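Local coordinates for protein fructose permease (Bacillus subtilis, PDB 1BLE) that takes a phosphoryl group from phospho-EIIA onto a histidine and passes it to fructose as the sugar enters the cell, at residues I128-E132 with F154-R159. Residues are numbered along the deposited sequence.
Sequences IKAFE and FVQILR
A helix-helix contact of aromatic and aliphatic side chains, flanked by a salt bridge, lies at the periphery of the fold, near the end of the chain: it joins residues 128-132, a piece of helix 125-136, and residues 154-159, the short last helix. Both backbones are helical, with i to i+4 bonds such as Glu132 N to Ile128 O (2.9 Å) and Leu158 N to Phe154 O (2.8 Å). The segments run roughly antiparallel, their axes 11.5 Å apart at closest approach and crossing at -140°, in a register that sets CA of Phe131 8.1 Å from CA of Val155 and CA of Ile128 8.3 Å from CA of Leu158. So wide a spacing is bridged by large side chains. Phe131 (chi1 m) and Phe154 (chi1 t) both project toward the opposite helix and form a T-shaped pair: the edge of Phe154 addresses the face of Phe131, centroids 4.8 Å apart, planes at 60°, CE2 of Phe154 3.6 Å from CE2 of Phe131. In the type-4 EIIB fold, a mostly parallel sheet with helices packed around it, this pair sits beside the edge of the sheet, where antiparallel strand 152-153 runs straight into the last helix; Phe131 also touches Leu141 of the neighbouring strand 140-143. One helical turn beyond Phe154, Leu158 (chi1 t, chi2 p) reaches into the gap, bringing CD2 to 3.8 Å from CB of Phe131 and CD1 to 4.2 Å from CG1 of Ile128. Polar groups close the margin: Glu132 and Arg159 leave their helices sideways, but m,m rotamers at chi1 and chi2 swing their ends together into a salt bridge, OE1 of Glu132 lying 2.7 Å from NH1 of Arg159, over one face of the guanidinium.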
loop_
_atom_site.group_PDB
_atom_site.type_symbol
_atom_site.label_atom_id
_atom_site.label_comp_id
_atom_site.label_asym_id
_atom_site.label_seq_id
_atom_site.Cartn_x
_atom_site.Cartn_y
_atom_site.Cartn_z
ATOM N N ILE A 128 22.098 -20.498 11.642
ATOM C CA ILE A 128 23.528 -20.792 11.592
ATOM C C ILE A 128 23.932 -21.639 10.406
ATOM O O ILE A 128 24.931 -21.334 9.745
ATOM C CB ILE A 128 23.980 -21.446 12.896
ATOM C CG1 ILE A 128 23.763 -20.449 14.045
ATOM C CG2 ILE A 128 25.417 -21.882 12.806
ATOM C CD1 ILE A 128 24.185 -20.922 15.415
ATOM N N LYS A 129 23.165 -22.689 10.118
ATOM C CA LYS A 129 23.467 -23.527 8.973
ATOM C C LYS A 129 23.512 -22.639 7.736
ATOM O O LYS A 129 24.518 -22.636 7.002
ATOM C CB LYS A 129 22.400 -24.604 8.806
ATOM C CG LYS A 129 22.275 -25.549 9.998
ATOM N N ALA A 130 22.469 -21.813 7.576
ATOM C CA ALA A 130 22.342 -20.907 6.422
ATOM C C ALA A 130 23.454 -19.857 6.302
ATOM O O ALA A 130 23.883 -19.522 5.173
ATOM C CB ALA A 130 20.974 -20.265 6.387
ATOM N N PHE A 131 23.901 -19.316 7.443
ATOM C CA PHE A 131 25.008 -18.370 7.426
ATOM C C PHE A 131 26.235 -19.171 6.939
ATOM O O PHE A 131 27.085 -18.622 6.223
ATOM C CB PHE A 131 25.275 -17.772 8.810
ATOM C CG PHE A 131 24.425 -16.565 9.144
ATOM C CD1 PHE A 131 24.310 -15.496 8.254
ATOM C CD2 PHE A 131 23.757 -16.477 10.378
ATOM C CE1 PHE A 131 23.547 -14.365 8.592
ATOM C CE2 PHE A 131 22.996 -15.362 10.719
ATOM C CZ PHE A 131 22.888 -14.307 9.835
ATOM N N GLU A 132 26.330 -20.460 7.311
ATOM C CA GLU A 132 27.447 -21.313 6.861
ATOM C C GLU A 132 27.342 -21.410 5.339
ATOM O O GLU A 132 28.179 -20.853 4.608
ATOM C CB GLU A 132 27.389 -22.733 7.461
ATOM C CG GLU A 132 27.405 -22.848 9.007
ATOM C CD GLU A 132 28.788 -22.651 9.669
ATOM O OE1 GLU A 132 29.658 -21.932 9.108
ATOM O OE2 GLU A 132 28.986 -23.201 10.788
ATOM N N PHE A 154 31.244 -10.776 10.008
ATOM C CA PHE A 154 30.272 -11.572 10.718
ATOM C C PHE A 154 30.706 -12.980 10.907
ATOM O O PHE A 154 30.415 -13.567 11.950
ATOM C CB PHE A 154 28.946 -11.592 10.018
ATOM C CG PHE A 154 27.871 -12.136 10.868
ATOM C CD1 PHE A 154 27.552 -11.500 12.069
ATOM C CD2 PHE A 154 27.189 -13.291 10.498
ATOM C CE1 PHE A 154 26.561 -12.008 12.883
ATOM C CE2 PHE A 154 26.188 -13.821 11.305
ATOM C CZ PHE A 154 25.870 -13.180 12.495
ATOM N N VAL A 155 31.348 -13.537 9.883
ATOM C CA VAL A 155 31.835 -14.912 9.930
ATOM C C VAL A 155 32.749 -15.128 11.135
ATOM O O VAL A 155 32.459 -15.978 11.977
ATOM C CB VAL A 155 32.536 -15.321 8.622
ATOM C CG1 VAL A 155 33.316 -16.600 8.821
ATOM C CG2 VAL A 155 31.489 -15.534 7.521
ATOM N N GLN A 156 33.807 -14.331 11.257
ATOM C CA GLN A 156 34.693 -14.456 12.408
ATOM C C GLN A 156 33.848 -14.351 13.692
ATOM O O GLN A 156 33.962 -15.206 14.564
ATOM C CB GLN A 156 35.831 -13.404 12.396
ATOM N N ILE A 157 32.920 -13.391 13.760
ATOM C CA ILE A 157 32.093 -13.218 14.973
ATOM C C ILE A 157 31.241 -14.445 15.331
ATOM O O ILE A 157 31.185 -14.867 16.491
ATOM C CB ILE A 157 31.209 -11.950 14.882
ATOM C CG1 ILE A 157 32.049 -10.705 15.103
ATOM C CG2 ILE A 157 30.069 -11.987 15.898
ATOM C CD1 ILE A 157 31.299 -9.455 14.786
ATOM N N LEU A 158 30.586 -15.014 14.325
ATOM C CA LEU A 158 29.735 -16.180 14.517
ATOM C C LEU A 158 30.534 -17.393 14.960
ATOM O O LEU A 158 30.109 -18.095 15.879
ATOM C CB LEU A 158 28.991 -16.493 13.224
ATOM C CG LEU A 158 28.192 -17.791 13.095
ATOM C CD1 LEU A 158 27.019 -17.822 14.045
ATOM C CD2 LEU A 158 27.714 -17.912 11.668
ATOM N N ARG A 159 31.680 -17.640 14.320
ATOM C CA ARG A 159 32.555 -18.789 14.654
ATOM C C ARG A 159 33.060 -18.790 16.108
ATOM O O ARG A 159 33.068 -19.840 16.761
ATOM C CB ARG A 159 33.780 -18.847 13.730
ATOM C CG ARG A 159 33.491 -18.803 12.253
ATOM C CD ARG A 159 32.847 -20.057 11.752
ATOM N NE ARG A 159 33.273 -20.272 10.375
ATOM C CZ ARG A 159 32.931 -21.313 9.623
ATOM N NH1 ARG A 159 32.138 -22.252 10.123
ATOM N NH2 ARG A 159 33.405 -21.424 8.386
#